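Local coordinates for glycoside hydrolase (Streptococcus pneumoniae serotype 4, PDB 6OR4), which probably hydrolyses terminal alpha-L-fucose from glycans as a family 29 glycoside hydrolase with alpha-L-fucosidase activity, at the NAG/GAL/FUC site. Coordinates in Å, arbitrary orientation; residue numbers count along the deposited sequence, not the author numbering.

The NAG/GAL/FUC site. Residues 26, 28, 39, 77-78, 123, 169, 171-173, 202, 204, 211, 215, 257, 264. With NAG (2-acetamido-2-deoxy-beta-D-glucopyranose), chain B; GAL (beta-D-galactopyranose), chain C; FUC (alpha-L-fucopyranose), chain D.
The active-site pocket of this family 29 glycoside hydrolase, probably an alpha-L-fucosidase, holds a branched trisaccharide, in which galactose on O3 and fucose on O4 of a poorly ordered NAG make a Lewis a-type glycan. Fucose is wholly buried. Its axial O4 meets the tip of His28, NE2 to O4 2.6 Å, and donates to the phenol OH of Tyr123; His77 NE2 also reaches O4, at 3.3 Å. Imidazole suits this place because it can donate or accept. The 2-hydroxyl O2 is gripped from two sides, by His78 NE2 at 2.8 Å, nearly straight (166° at H), and by the indole N-H of Trp39, close to its ring plane. Trp264 lies flat beneath the sugar, its five-membered ring under C4 and its six-membered ring under the C6 methyl, an apolar floor suited to the 6-deoxy methyl; the edges of Phe26 and Trp169 also touch this methyl.

Galactose stacks C5 over the face of Trp211. The galactose O6 donates to the syn lone pair of Asp257 OD2 at 2.5 Å, a carboxylate well suited to accept.

Two engineered residues flank the fucosidic bond. Asn171, naturally the Asp expected to be the nucleophile, sends ND2 to the ring oxygen O5 of fucose at 2.6 Å, while Ala173 N, on a lone pair of OD1, helps fix the amide. Gln215, naturally Glu and the likely acid/base, donates through NE2 to the glycosidic oxygen O4 of NAG at 2.8 Å and to galactose O6 at 2.7 Å, bridging the two; Trp264 NE1 holds its OE1 from above the carbonyl plane. The pocket probably selects fucose through its buried hydroxyls and methyl and holds the fucosidic bond near the catalytic positions.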
ATOM      1  N   PHE A  26      -8.493  -0.525   3.083  1.00 16.92           N
ATOM      2  CA  PHE A  26      -8.994  -1.888   3.115  1.00 16.72           C
ATOM      3  C   PHE A  26     -10.365  -1.844   3.789  1.00 18.80           C
ATOM      4  O   PHE A  26     -10.573  -1.048   4.717  1.00 20.43           O
ATOM      5  CB  PHE A  26      -8.074  -2.767   3.978  1.00 17.05           C
ATOM      6  CG  PHE A  26      -7.587  -4.087   3.418  1.00 15.45           C
ATOM      7  CD1 PHE A  26      -6.437  -4.672   3.923  1.00 15.85           C
ATOM      8  CD2 PHE A  26      -8.272  -4.771   2.428  1.00 15.95           C
ATOM      9  CE1 PHE A  26      -5.973  -5.891   3.448  1.00 16.34           C
ATOM     10  CE2 PHE A  26      -7.801  -5.981   1.921  1.00 16.02           C
ATOM     11  CZ  PHE A  26      -6.642  -6.534   2.429  1.00 17.37           C
ATOM     12  N   HIS A  28     -12.909  -4.683   5.484  1.00 16.83           N
ATOM     13  CA  HIS A  28     -13.248  -6.010   5.964  1.00 18.60           C
ATOM     14  C   HIS A  28     -14.599  -5.887   6.650  1.00 19.68           C
ATOM     15  O   HIS A  28     -14.696  -5.322   7.740  1.00 18.47           O
ATOM     16  CB  HIS A  28     -12.216  -6.469   7.013  1.00 18.20           C
ATOM     17  CG  HIS A  28     -10.970  -7.069   6.456  1.00 17.56           C
ATOM     18  ND1 HIS A  28      -9.966  -6.307   5.900  1.00 17.97           N
ATOM     19  CD2 HIS A  28     -10.573  -8.358   6.359  1.00 17.65           C
ATOM     20  CE1 HIS A  28      -9.011  -7.104   5.466  1.00 18.22           C
ATOM     21  NE2 HIS A  28      -9.353  -8.371   5.748  1.00 16.33           N
ATOM     22  N   TRP A  39     -12.246 -14.498  12.371  1.00 25.49           N
ATOM     23  CA  TRP A  39     -12.216 -15.603  11.422  1.00 28.45           C
ATOM     24  C   TRP A  39     -13.514 -16.396  11.555  1.00 29.45           C
ATOM     25  O   TRP A  39     -13.929 -16.689  12.673  1.00 30.04           O
ATOM     26  CB  TRP A  39     -11.022 -16.518  11.711  1.00 29.30           C
ATOM     27  CG  TRP A  39      -9.745 -16.152  11.015  1.00 32.30           C
ATOM     28  CD1 TRP A  39      -9.403 -14.945  10.463  1.00 32.07           C
ATOM     29  CD2 TRP A  39      -8.610 -17.018  10.822  1.00 32.72           C
ATOM     30  NE1 TRP A  39      -8.143 -15.006   9.924  1.00 31.64           N
ATOM     31  CE2 TRP A  39      -7.634 -16.267  10.118  1.00 30.99           C
ATOM     32  CE3 TRP A  39      -8.331 -18.357  11.155  1.00 32.13           C
ATOM     33  CZ2 TRP A  39      -6.395 -16.811   9.770  1.00 29.23           C
ATOM     34  CZ3 TRP A  39      -7.105 -18.891  10.801  1.00 29.47           C
ATOM     35  CH2 TRP A  39      -6.157 -18.129  10.114  1.00 29.74           C
ATOM     36  N   HIS A  77     -14.341 -13.426   2.492  1.00 19.82           N
ATOM     37  CA  HIS A  77     -13.319 -13.736   3.480  1.00 18.32           C
ATOM     38  C   HIS A  77     -13.155 -15.262   3.578  1.00 20.41           C
ATOM     39  O   HIS A  77     -13.671 -16.001   2.723  1.00 20.75           O
ATOM     40  CB  HIS A  77     -13.630 -12.977   4.786  1.00 16.38           C
ATOM     41  CG  HIS A  77     -12.386 -12.717   5.578  1.00 18.41           C
ATOM     42  ND1 HIS A  77     -12.065 -13.438   6.704  1.00 16.86           N
ATOM     43  CD2 HIS A  77     -11.344 -11.874   5.352  1.00 16.46           C
ATOM     44  CE1 HIS A  77     -10.893 -13.031   7.158  1.00 18.17           C
ATOM     45  NE2 HIS A  77     -10.442 -12.050   6.361  1.00 17.45           N
ATOM     46  N   HIS A  78     -12.419 -15.737   4.599  1.00 19.34           N
ATOM     47  CA  HIS A  78     -12.124 -17.160   4.769  1.00 20.44           C
ATOM     48  C   HIS A  78     -13.404 -17.974   4.988  1.00 19.88           C
ATOM     49  O   HIS A  78     -13.466 -19.138   4.605  1.00 20.04           O
ATOM     50  CB  HIS A  78     -11.149 -17.399   5.930  1.00 20.82           C
ATOM     51  CG  HIS A  78      -9.901 -16.580   5.875  1.00 22.66           C
ATOM     52  ND1 HIS A  78      -9.178 -16.398   4.706  1.00 24.44           N
ATOM     53  CD2 HIS A  78      -9.229 -15.907   6.841  1.00 24.05           C
ATOM     54  CE1 HIS A  78      -8.140 -15.620   4.939  1.00 24.04           C
ATOM     55  NE2 HIS A  78      -8.122 -15.339   6.252  1.00 24.28           N
ATOM     56  N   TYR A 123     -10.642  -8.339  -2.794  1.00 17.43           N
ATOM     57  CA  TYR A 123     -10.092  -9.429  -2.010  1.00 17.41           C
ATOM     58  C   TYR A 123     -11.075 -10.597  -2.084  1.00 18.40           C
ATOM     59  O   TYR A 123     -12.217 -10.465  -1.649  1.00 18.25           O
ATOM     60  CB  TYR A 123      -9.963  -8.917  -0.575  1.00 18.19           C
ATOM     61  CG  TYR A 123      -9.541  -9.871   0.516  1.00 17.63           C
ATOM     62  CD1 TYR A 123      -8.449  -9.572   1.311  1.00 18.08           C
ATOM     63  CD2 TYR A 123     -10.268 -11.019   0.816  1.00 18.12           C
ATOM     64  CE1 TYR A 123      -8.071 -10.393   2.364  1.00 19.09           C
ATOM     65  CE2 TYR A 123      -9.905 -11.852   1.864  1.00 18.03           C
ATOM     66  CZ  TYR A 123      -8.799 -11.543   2.633  1.00 19.81           C
ATOM     67  OH  TYR A 123      -8.418 -12.343   3.671  1.00 20.96           O
ATOM     68  N   TRP A 169      -6.517  -9.024  -4.502  1.00 19.25           N
ATOM     69  CA  TRP A 169      -5.804  -9.468  -3.312  1.00 18.82           C
ATOM     70  C   TRP A 169      -6.039 -10.964  -3.119  1.00 18.37           C
ATOM     71  O   TRP A 169      -7.183 -11.392  -2.976  1.00 21.38           O
ATOM     72  CB  TRP A 169      -6.286  -8.668  -2.099  1.00 17.65           C
ATOM     73  CG  TRP A 169      -5.212  -7.998  -1.290  1.00 18.55           C
ATOM     74  CD1 TRP A 169      -4.548  -6.841  -1.610  1.00 20.03           C
ATOM     75  CD2 TRP A 169      -4.725  -8.384   0.009  1.00 17.07           C
ATOM     76  NE1 TRP A 169      -3.689  -6.484  -0.610  1.00 18.80           N
ATOM     77  CE2 TRP A 169      -3.754  -7.428   0.383  1.00 18.71           C
ATOM     78  CE3 TRP A 169      -4.983  -9.458   0.869  1.00 16.31           C
ATOM     79  CZ2 TRP A 169      -3.045  -7.521   1.581  1.00 17.66           C
ATOM     80  CZ3 TRP A 169      -4.297  -9.547   2.055  1.00 16.38           C
ATOM     81  CH2 TRP A 169      -3.355  -8.577   2.410  1.00 17.60           C
ATOM     82  N   ASN A 171      -5.011 -13.411  -0.387  1.00 21.65           N
ATOM     83  CA  ASN A 171      -4.482 -13.702   0.938  1.00 22.17           C
ATOM     84  C   ASN A 171      -3.821 -15.086   0.967  1.00 24.13           C
ATOM     85  O   ASN A 171      -4.315 -16.035   0.351  1.00 22.41           O
ATOM     86  CB  ASN A 171      -5.604 -13.727   1.968  1.00 26.19           C
ATOM     87  CG  ASN A 171      -5.098 -13.426   3.361  1.00 31.46           C
ATOM     88  OD1 ASN A 171      -4.239 -14.133   3.887  1.00 37.26           O
ATOM     89  ND2 ASN A 171      -5.597 -12.354   3.953  1.00 34.09           N
ATOM     90  N   GLY A 172      -2.696 -15.200   1.697  1.00 21.57           N
ATOM     91  CA  GLY A 172      -2.016 -16.482   1.820  1.00 21.51           C
ATOM     92  C   GLY A 172      -2.437 -17.277   3.064  1.00 22.88           C
ATOM     93  O   GLY A 172      -2.065 -18.441   3.191  1.00 26.34           O
ATOM     94  N   ALA A 173      -3.246 -16.679   3.948  1.00 20.97           N
ATOM     95  CA  ALA A 173      -3.592 -17.282   5.234  1.00 23.65           C
ATOM     96  C   ALA A 173      -4.422 -18.558   5.050  1.00 24.81           C
ATOM     97  O   ALA A 173      -5.329 -18.614   4.212  1.00 27.65           O
ATOM     98  CB  ALA A 173      -4.337 -16.299   6.108  1.00 19.74           C
ATOM     99  N   PHE A 202      -1.698  -8.749  -5.483  1.00 16.62           N
ATOM    100  CA  PHE A 202      -1.075  -9.164  -4.243  1.00 17.41           C
ATOM    101  C   PHE A 202      -1.322 -10.667  -4.092  1.00 19.08           C
ATOM    102  O   PHE A 202      -2.471 -11.103  -4.163  1.00 19.70           O
ATOM    103  CB  PHE A 202      -1.715  -8.394  -3.095  1.00 17.79           C
ATOM    104  CG  PHE A 202      -1.294  -8.879  -1.735  1.00 19.42           C
ATOM    105  CD1 PHE A 202      -1.757 -10.090  -1.230  1.00 19.22           C
ATOM    106  CD2 PHE A 202      -0.424  -8.126  -0.957  1.00 20.06           C
ATOM    107  CE1 PHE A 202      -1.380 -10.532   0.030  1.00 18.45           C
ATOM    108  CE2 PHE A 202      -0.027  -8.578   0.300  1.00 19.37           C
ATOM    109  CZ  PHE A 202      -0.505  -9.784   0.790  1.00 19.99           C
ATOM    110  N   THR A 204       1.103 -14.651  -2.768  1.00 18.62           N
ATOM    111  CA  THR A 204       2.325 -15.218  -2.217  1.00 18.18           C
ATOM    112  C   THR A 204       3.311 -15.536  -3.338  1.00 18.61           C
ATOM    113  O   THR A 204       4.464 -15.857  -3.070  1.00 20.20           O
ATOM    114  CB  THR A 204       2.031 -16.473  -1.383  1.00 19.67           C
ATOM    115  OG1 THR A 204       1.324 -17.360  -2.244  1.00 19.99           O
ATOM    116  CG2 THR A 204       1.181 -16.198  -0.158  1.00 20.46           C
ATOM    117  N   TRP A 211       3.445  -9.292   0.205  1.00 16.90           N
ATOM    118  CA  TRP A 211       3.245  -8.984   1.608  1.00 17.13           C
ATOM    119  C   TRP A 211       4.567  -8.520   2.205  1.00 16.69           C
ATOM    120  O   TRP A 211       5.620  -9.046   1.876  1.00 17.57           O
ATOM    121  CB  TRP A 211       2.749 -10.226   2.337  1.00 16.44           C
ATOM    122  CG  TRP A 211       2.380  -9.966   3.762  1.00 17.27           C
ATOM    123  CD1 TRP A 211       1.771  -8.843   4.265  1.00 18.78           C
ATOM    124  CD2 TRP A 211       2.545 -10.867   4.875  1.00 17.28           C
ATOM    125  NE1 TRP A 211       1.567  -8.972   5.616  1.00 17.30           N
ATOM    126  CE2 TRP A 211       2.024 -10.207   6.016  1.00 18.30           C
ATOM    127  CE3 TRP A 211       3.106 -12.141   5.028  1.00 17.45           C
ATOM    128  CZ2 TRP A 211       2.044 -10.796   7.283  1.00 18.37           C
ATOM    129  CZ3 TRP A 211       3.112 -12.721   6.281  1.00 17.10           C
ATOM    130  CH2 TRP A 211       2.591 -12.056   7.390  1.00 17.78           C
ATOM    131  N   GLN A 215       1.882  -7.340  10.019  1.00 20.73           N
ATOM    132  CA  GLN A 215       0.614  -6.623   9.952  1.00 21.54           C
ATOM    133  C   GLN A 215       0.666  -5.384  10.840  1.00 20.38           C
ATOM    134  O   GLN A 215      -0.359  -4.962  11.372  1.00 20.77           O
ATOM    135  CB  GLN A 215      -0.568  -7.493  10.415  1.00 20.70           C
ATOM    136  CG  GLN A 215      -0.526  -8.913   9.888  1.00 25.96           C
ATOM    137  CD  GLN A 215      -1.900  -9.538   9.837  1.00 26.84           C
ATOM    138  OE1 GLN A 215      -2.684  -9.421  10.791  1.00 22.83           O
ATOM    139  NE2 GLN A 215      -2.196 -10.176   8.702  1.00 23.11           N
ATOM    140  N   ASP A 257       0.121  -3.427   4.846  1.00 18.73           N
ATOM    141  CA  ASP A 257      -1.262  -3.554   5.280  1.00 20.84           C
ATOM    142  C   ASP A 257      -1.389  -3.510   6.807  1.00 20.59           C
ATOM    143  O   ASP A 257      -0.634  -4.170   7.518  1.00 21.87           O
ATOM    144  CB  ASP A 257      -1.883  -4.815   4.685  1.00 21.53           C
ATOM    145  CG  ASP A 257      -1.375  -6.105   5.308  1.00 23.58           C
ATOM    146  OD1 ASP A 257      -0.143  -6.280   5.414  1.00 26.79           O
ATOM    147  OD2 ASP A 257      -2.221  -6.929   5.694  1.00 26.72           O
ATOM    148  N   TRP A 264      -9.090  -6.878  12.177  1.00 21.43           N
ATOM    149  CA  TRP A 264      -9.440  -6.512  10.811  1.00 20.48           C
ATOM    150  C   TRP A 264     -10.922  -6.199  10.686  1.00 19.77           C
ATOM    151  O   TRP A 264     -11.297  -5.383   9.851  1.00 18.97           O
ATOM    152  CB  TRP A 264      -9.035  -7.614   9.818  1.00 20.35           C
ATOM    153  CG  TRP A 264      -7.555  -7.792   9.792  1.00 20.21           C
ATOM    154  CD1 TRP A 264      -6.826  -8.727  10.473  1.00 19.55           C
ATOM    155  CD2 TRP A 264      -6.612  -6.924   9.134  1.00 18.66           C
ATOM    156  NE1 TRP A 264      -5.493  -8.520  10.252  1.00 19.00           N
ATOM    157  CE2 TRP A 264      -5.327  -7.416   9.449  1.00 18.92           C
ATOM    158  CE3 TRP A 264      -6.725  -5.804   8.303  1.00 18.71           C
ATOM    159  CZ2 TRP A 264      -4.171  -6.836   8.923  1.00 19.93           C
ATOM    160  CZ3 TRP A 264      -5.582  -5.209   7.810  1.00 18.76           C
ATOM    161  CH2 TRP A 264      -4.320  -5.727   8.113  1.00 19.87           C
TER
HETATM  162  C1  NAG B   1      -1.773 -14.187  11.041  1.00 45.88           C
HETATM  163  C2  NAG B   1      -1.573 -14.686   9.602  1.00 42.40           C
HETATM  164  C3  NAG B   1      -2.146 -13.633   8.618  1.00 38.05           C
HETATM  165  C4  NAG B   1      -3.598 -13.263   9.016  1.00 37.90           C
HETATM  166  C5  NAG B   1      -3.759 -13.003  10.534  1.00 40.96           C
HETATM  167  C6  NAG B   1      -5.218 -12.891  10.987  1.00 40.79           C
HETATM  168  C7  NAG B   1       0.179 -16.008   8.446  1.00 46.85           C
HETATM  169  C8  NAG B   1       1.656 -16.208   8.194  1.00 46.16           C
HETATM  170  N2  NAG B   1      -0.174 -15.066   9.349  1.00 42.66           N
HETATM  171  O1  NAG B   1      -1.218 -15.100  11.998  1.00 54.93           O
HETATM  172  O3  NAG B   1      -2.100 -14.136   7.267  1.00 34.83           O
HETATM  173  O4  NAG B   1      -4.138 -12.106   8.326  1.00 36.81           O
HETATM  174  O5  NAG B   1      -3.177 -14.062  11.298  1.00 43.83           O
HETATM  175  O6  NAG B   1      -5.257 -12.415  12.333  1.00 40.16           O
HETATM  176  O7  NAG B   1      -0.661 -16.667   7.832  1.00 46.04           O
HETATM  177  C1  GAL C   2      -1.261 -13.396   6.349  1.00 31.11           C
HETATM  178  C2  GAL C   2      -0.997 -14.208   5.056  1.00 30.20           C
HETATM  179  C3  GAL C   2      -0.172 -13.431   4.034  1.00 28.24           C
HETATM  180  C4  GAL C   2      -0.791 -12.073   3.797  1.00 26.93           C
HETATM  181  C5  GAL C   2      -1.006 -11.349   5.136  1.00 26.90           C
HETATM  182  C6  GAL C   2      -1.593  -9.955   4.996  1.00 24.68           C
HETATM  183  O2  GAL C   2      -0.280 -15.405   5.292  1.00 32.50           O
HETATM  184  O3  GAL C   2      -0.078 -14.140   2.780  1.00 27.64           O
HETATM  185  O4  GAL C   2      -2.044 -12.284   3.131  1.00 26.91           O
HETATM  186  O5  GAL C   2      -1.829 -12.127   6.004  1.00 28.33           O
HETATM  187  O6  GAL C   2      -1.490  -9.291   6.266  1.00 24.20           O
HETATM  188  C1  FUC D   3      -4.782 -12.321   7.033  1.00 31.31           C
HETATM  189  C2  FUC D   3      -6.261 -12.672   7.223  1.00 30.05           C
HETATM  190  C3  FUC D   3      -6.917 -11.502   7.939  1.00 28.55           C
HETATM  191  C4  FUC D   3      -6.813 -10.247   7.046  1.00 29.46           C
HETATM  192  C5  FUC D   3      -5.333  -9.985   6.665  1.00 30.91           C
HETATM  193  C6  FUC D   3      -5.130  -8.774   5.745  1.00 29.79           C
HETATM  194  O2  FUC D   3      -6.418 -13.919   7.926  1.00 28.28           O
HETATM  195  O3  FUC D   3      -8.266 -11.855   8.281  1.00 27.10           O
HETATM  196  O4  FUC D   3      -7.668 -10.385   5.887  1.00 29.00           O
HETATM  197  O5  FUC D   3      -4.689 -11.182   6.144  1.00 29.12           O